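Uncharacterized protein (Legionella pneumophila subsp. pneumophila, PDB 5L1A) is of unknown function but has an N-terminal helical domain of the DUF5638 family, here cut from a longer, probably membrane-bound protein. Local coordinates at residues I42-N47 against E65-F69. Residues are numbered along the deposited sequence; the frame is centred on the assembly and turned at random.
Sequences IKYFYN and EYENF. With I3C (5-amino-2,4,6-triiodobenzene-1,3-dicarboxylic acid), chain E; I3C (5-amino-2,4,6-triiodobenzene-1,3-dicarboxylic acid), chain B.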
ATOM      1  N   ILE A  42      -4.441   5.843  -0.642  1.00 13.26           N
ATOM      2  CA  ILE A  42      -3.501   4.759  -0.375  1.00 12.19           C
ATOM      3  C   ILE A  42      -2.629   4.496  -1.595  1.00 12.52           C
ATOM      4  O   ILE A  42      -1.401   4.381  -1.488  1.00 12.66           O
ATOM      5  CB  ILE A  42      -4.259   3.489   0.055  1.00 12.96           C
ATOM      6  CG1 ILE A  42      -4.698   3.598   1.517  1.00 13.21           C
ATOM      7  CG2 ILE A  42      -3.397   2.260  -0.159  1.00 13.07           C
ATOM      8  CD1 ILE A  42      -3.543   3.733   2.492  1.00 12.22           C
ATOM      9  N   LYS A  43      -3.246   4.394  -2.773  1.00  9.96           N
ATOM     10  CA  LYS A  43      -2.468   4.091  -3.969  1.00  9.81           C
ATOM     11  C   LYS A  43      -1.544   5.240  -4.336  1.00 10.24           C
ATOM     12  O   LYS A  43      -0.424   5.009  -4.802  1.00 10.10           O
ATOM     13  CB  LYS A  43      -3.400   3.746  -5.130  1.00  9.96           C
ATOM     14  CG  LYS A  43      -4.307   2.570  -4.818  1.00  9.70           C
ATOM     15  CD  LYS A  43      -4.688   1.796  -6.062  1.00  9.80           C
ATOM     16  CE  LYS A  43      -5.587   2.599  -6.966  1.00 11.50           C
ATOM     17  NZ  LYS A  43      -5.964   1.803  -8.164  1.00 13.80           N
ATOM     18  N   TYR A  44      -1.985   6.478  -4.120  1.00 10.90           N
ATOM     19  CA  TYR A  44      -1.103   7.618  -4.322  1.00 11.51           C
ATOM     20  C   TYR A  44       0.083   7.583  -3.364  1.00 11.40           C
ATOM     21  O   TYR A  44       1.199   7.943  -3.754  1.00 11.65           O
ATOM     22  CB  TYR A  44      -1.896   8.914  -4.161  1.00 12.41           C
ATOM     23  CG  TYR A  44      -1.064  10.172  -4.208  1.00 13.28           C
ATOM     24  CD1 TYR A  44      -0.701  10.745  -5.422  1.00 13.83           C
ATOM     25  CD2 TYR A  44      -0.650  10.793  -3.038  1.00 13.71           C
ATOM     26  CE1 TYR A  44       0.059  11.899  -5.465  1.00 14.78           C
ATOM     27  CE2 TYR A  44       0.105  11.941  -3.071  1.00 14.69           C
ATOM     28  CZ  TYR A  44       0.459  12.491  -4.285  1.00 15.22           C
ATOM     29  OH  TYR A  44       1.212  13.642  -4.312  1.00 16.35           O
ATOM     30  N   PHE A  45      -0.132   7.134  -2.125  1.00 11.15           N
ATOM     31  CA  PHE A  45       0.947   7.100  -1.138  1.00 11.24           C
ATOM     32  C   PHE A  45       2.081   6.173  -1.573  1.00 10.75           C
ATOM     33  O   PHE A  45       3.258   6.540  -1.499  1.00 11.24           O
ATOM     34  CB  PHE A  45       0.397   6.674   0.225  1.00 11.14           C
ATOM     35  CG  PHE A  45       1.461   6.387   1.247  1.00 11.27           C
ATOM     36  CD1 PHE A  45       2.063   7.414   1.945  1.00 12.14           C
ATOM     37  CD2 PHE A  45       1.856   5.084   1.513  1.00 10.71           C
ATOM     38  CE1 PHE A  45       3.042   7.151   2.884  1.00 12.43           C
ATOM     39  CE2 PHE A  45       2.836   4.818   2.452  1.00 11.00           C
ATOM     40  CZ  PHE A  45       3.428   5.853   3.137  1.00 11.86           C
ATOM     41  N   TYR A  46       1.749   4.963  -2.019  1.00 10.07           N
ATOM     42  CA  TYR A  46       2.799   4.004  -2.344  1.00  9.72           C
ATOM     43  C   TYR A  46       3.422   4.287  -3.704  1.00  9.83           C
ATOM     44  O   TYR A  46       4.642   4.177  -3.862  1.00  9.94           O
ATOM     45  CB  TYR A  46       2.250   2.579  -2.289  1.00  9.14           C
ATOM     46  CG  TYR A  46       1.956   2.115  -0.888  1.00  9.11           C
ATOM     47  CD1 TYR A  46       2.983   1.753  -0.028  1.00 11.33           C
ATOM     48  CD2 TYR A  46       0.654   2.043  -0.421  1.00  9.07           C
ATOM     49  CE1 TYR A  46       2.718   1.327   1.262  1.00 11.33           C
ATOM     50  CE2 TYR A  46       0.376   1.617   0.866  1.00  9.15           C
ATOM     51  CZ  TYR A  46       1.411   1.259   1.703  1.00  9.97           C
ATOM     52  OH  TYR A  46       1.140   0.839   2.986  1.00 10.27           O
ATOM     53  N   ASN A  47       2.605   4.652  -4.692  1.00  9.94           N
ATOM     54  CA  ASN A  47       3.144   4.991  -6.004  1.00 10.21           C
ATOM     55  C   ASN A  47       4.045   6.219  -5.940  1.00 10.91           C
ATOM     56  O   ASN A  47       5.131   6.224  -6.530  1.00 11.44           O
ATOM     57  CB  ASN A  47       2.003   5.197  -7.000  1.00 10.40           C
ATOM     58  CG  ASN A  47       1.498   3.886  -7.583  1.00  9.93           C
ATOM     59  OD1 ASN A  47       2.032   3.394  -8.575  1.00 13.56           O
ATOM     60  ND2 ASN A  47       0.469   3.314  -6.966  1.00  9.64           N
ATOM     61  N   GLU A  65       6.956  -2.984   0.797  1.00  9.63           N
ATOM     62  CA  GLU A  65       6.044  -2.424   1.789  1.00  9.68           C
ATOM     63  C   GLU A  65       4.616  -2.385   1.261  1.00  9.19           C
ATOM     64  O   GLU A  65       3.667  -2.665   2.000  1.00  9.21           O
ATOM     65  CB  GLU A  65       6.505  -1.026   2.198  1.00 12.91           C
ATOM     66  CG  GLU A  65       5.670  -0.394   3.296  1.00 18.70           C
ATOM     67  CD  GLU A  65       5.799   1.115   3.326  1.00 22.64           C
ATOM     68  OE1 GLU A  65       6.264   1.685   2.317  1.00 23.71           O
ATOM     69  OE2 GLU A  65       5.434   1.731   4.351  1.00 23.46           O
ATOM     70  N   TYR A  66       4.450  -2.039  -0.016  1.00  8.87           N
ATOM     71  CA  TYR A  66       3.131  -2.066  -0.639  1.00  8.55           C
ATOM     72  C   TYR A  66       2.579  -3.487  -0.695  1.00  8.48           C
ATOM     73  O   TYR A  66       1.377  -3.707  -0.494  1.00  8.44           O
ATOM     74  CB  TYR A  66       3.225  -1.464  -2.042  1.00  8.43           C
ATOM     75  CG  TYR A  66       1.926  -0.985  -2.646  1.00  8.33           C
ATOM     76  CD1 TYR A  66       0.737  -1.012  -1.927  1.00  8.33           C
ATOM     77  CD2 TYR A  66       1.892  -0.506  -3.948  1.00  8.37           C
ATOM     78  CE1 TYR A  66      -0.450  -0.570  -2.495  1.00  8.38           C
ATOM     79  CE2 TYR A  66       0.719  -0.063  -4.522  1.00  8.46           C
ATOM     80  CZ  TYR A  66      -0.449  -0.098  -3.795  1.00  8.46           C
ATOM     81  OH  TYR A  66      -1.617   0.344  -4.377  1.00  9.48           O
ATOM     82  N   GLU A  67       3.445  -4.465  -0.957  1.00  8.62           N
ATOM     83  CA  GLU A  67       2.995  -5.852  -1.046  1.00  9.26           C
ATOM     84  C   GLU A  67       2.535  -6.381   0.306  1.00 12.00           C
ATOM     85  O   GLU A  67       1.518  -7.081   0.390  1.00 14.75           O
ATOM     86  CB  GLU A  67       4.112  -6.724  -1.614  1.00  8.99           C
ATOM     87  CG  GLU A  67       4.348  -6.498  -3.086  1.00 11.25           C
ATOM     88  CD  GLU A  67       5.710  -6.967  -3.534  1.00 18.65           C
ATOM     89  OE1 GLU A  67       6.578  -7.205  -2.670  1.00 22.82           O
ATOM     90  OE2 GLU A  67       5.912  -7.097  -4.755  1.00 22.55           O
ATOM     91  N   ASN A  68       3.273  -6.068   1.373  1.00 11.75           N
ATOM     92  CA  ASN A  68       2.841  -6.466   2.709  1.00 12.78           C
ATOM     93  C   ASN A  68       1.525  -5.796   3.079  1.00  9.50           C
ATOM     94  O   ASN A  68       0.667  -6.411   3.722  1.00  9.75           O
ATOM     95  CB  ASN A  68       3.919  -6.128   3.742  1.00 17.35           C
ATOM     96  CG  ASN A  68       5.181  -6.950   3.562  1.00 23.16           C
ATOM     97  OD1 ASN A  68       5.129  -8.116   3.173  1.00 24.84           O
ATOM     98  ND2 ASN A  68       6.327  -6.340   3.848  1.00 26.20           N
ATOM     99  N   PHE A  69       1.347  -4.533   2.680  1.00  9.18           N
ATOM    100  CA  PHE A  69       0.078  -3.855   2.927  1.00  9.09           C
ATOM    101  C   PHE A  69      -1.070  -4.565   2.221  1.00  8.96           C
ATOM    102  O   PHE A  69      -2.159  -4.713   2.788  1.00  9.13           O
ATOM    103  CB  PHE A  69       0.166  -2.394   2.479  1.00  8.94           C
ATOM    104  CG  PHE A  69      -1.165  -1.692   2.423  1.00  8.91           C
ATOM    105  CD1 PHE A  69      -1.733  -1.158   3.569  1.00  9.25           C
ATOM    106  CD2 PHE A  69      -1.843  -1.554   1.219  1.00  8.69           C
ATOM    107  CE1 PHE A  69      -2.959  -0.506   3.516  1.00  9.33           C
ATOM    108  CE2 PHE A  69      -3.067  -0.906   1.162  1.00  8.81           C
ATOM    109  CZ  PHE A  69      -3.622  -0.378   2.312  1.00  9.11           C
TER
HETATM  110  I3  I3C E 204       9.338   2.143   2.885  1.00 73.84           I
HETATM  111  I2  I3C E 204       6.756   7.780   1.902  1.00 65.39           I
HETATM  112  I1  I3C E 204      11.499   7.128   5.747  1.00 93.50           I
HETATM  113  O8  I3C E 204      12.356   3.874   4.351  1.00 76.27           O
HETATM  114  O9  I3C E 204      10.916   3.415   5.930  1.00 76.02           O
HETATM  115  C10 I3C E 204       9.052   8.603   4.011  1.00 76.62           C
HETATM  116  N13 I3C E 204       7.305   4.500   1.677  1.00 71.12           N
HETATM  117  C1  I3C E 204      10.187   4.822   4.161  1.00 79.52           C
HETATM  118  C6  I3C E 204       9.218   4.205   3.219  1.00 75.32           C
HETATM  119  C5  I3C E 204       8.194   5.053   2.539  1.00 72.26           C
HETATM  120  C4  I3C E 204       8.152   6.517   2.811  1.00 70.72           C
HETATM  121  C3  I3C E 204       9.122   7.127   3.749  1.00 77.40           C
HETATM  122  C2  I3C E 204      10.133   6.279   4.424  1.00 83.05           C
HETATM  123  C7  I3C E 204      11.219   3.981   4.856  1.00 77.26           C
HETATM  124  O11 I3C E 204       8.257   9.016   4.883  1.00 76.09           O
HETATM  125  O12 I3C E 204       9.778   9.379   3.354  1.00 76.27           O
HETATM  126  I3  I3C B 201      12.200  -5.082   8.162  1.00 44.40           I
HETATM  127  I2  I3C B 201       6.063  -5.301   8.256  1.00 35.65           I
HETATM  128  I1  I3C B 201       8.900  -0.639   5.450  1.00 35.03           I
HETATM  129  O8  I3C B 201      12.103  -2.613   5.395  1.00 34.48           O
HETATM  130  O9  I3C B 201      12.048  -1.435   7.243  1.00 32.04           O
HETATM  131  C10 I3C B 201       6.426  -2.488   6.559  1.00 27.49           C
HETATM  132  N13 I3C B 201       9.156  -6.107   8.764  1.00 32.44           N
HETATM  133  C1  I3C B 201      10.308  -2.996   6.887  1.00 35.81           C
HETATM  134  C6  I3C B 201      10.358  -4.261   7.654  1.00 39.29           C
HETATM  135  C5  I3C B 201       9.114  -4.948   8.063  1.00 34.47           C
HETATM  136  C4  I3C B 201       7.819  -4.350   7.692  1.00 32.50           C
HETATM  137  C3  I3C B 201       7.748  -3.088   6.927  1.00 30.39           C
HETATM  138  C2  I3C B 201       8.998  -2.417   6.527  1.00 33.49           C
HETATM  139  C7  I3C B 201      11.570  -2.304   6.482  1.00 34.06           C
HETATM  140  O11 I3C B 201       5.852  -2.891   5.527  1.00 26.51           O
HETATM  141  O12 I3C B 201       5.939  -1.602   7.299  1.00 26.56           O
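Start with the aromatic rings, which hold most of this interface. The CA-to-CB bond of Tyr46 points toward the other helix, and its ring lies on that of Tyr66 in an offset stack, centroids 4.4 Å apart and planes 7° from parallel. With this offset, CB of Tyr46 also sits over the face of the Tyr66 ring, 3.6 Å from its centroid, a CH-pi contact. Phe69, about a turn on from Tyr66, completes the cluster: its ring meets that of Tyr46 obliquely, and its CB lies 3.4 Å from Tyr46 OH. Apolar packing continues at Ile42, whose CG2 reaches Phe69 CE2 at 3.4 Å. Segments 42-47 and 65-69, on helices 33-51 and 56-77, run antiparallel near the centre of an all-helical bundle, their axes at 153° and 10.9 Å apart at closest approach. Helix 97-110 covers Ile42 and Tyr46 through Ile103, while helix 8-25 packs on Tyr66 through Leu15 and Cys18. Polar ends find partners outside the pair: Tyr66 OH, in van der Waals contact with Lys43 CG at 3.5 Å, hydrogen-bonds to Asp19, and Lys43 NZ to Asn23. Glu65 sets CD 3.7 Å from Tyr46 CE1, at the ring edge, and its OE1 accepts a hydrogen bond from I3C (chain E) N13, 3.1 Å away; Phe45 lines the same pocket.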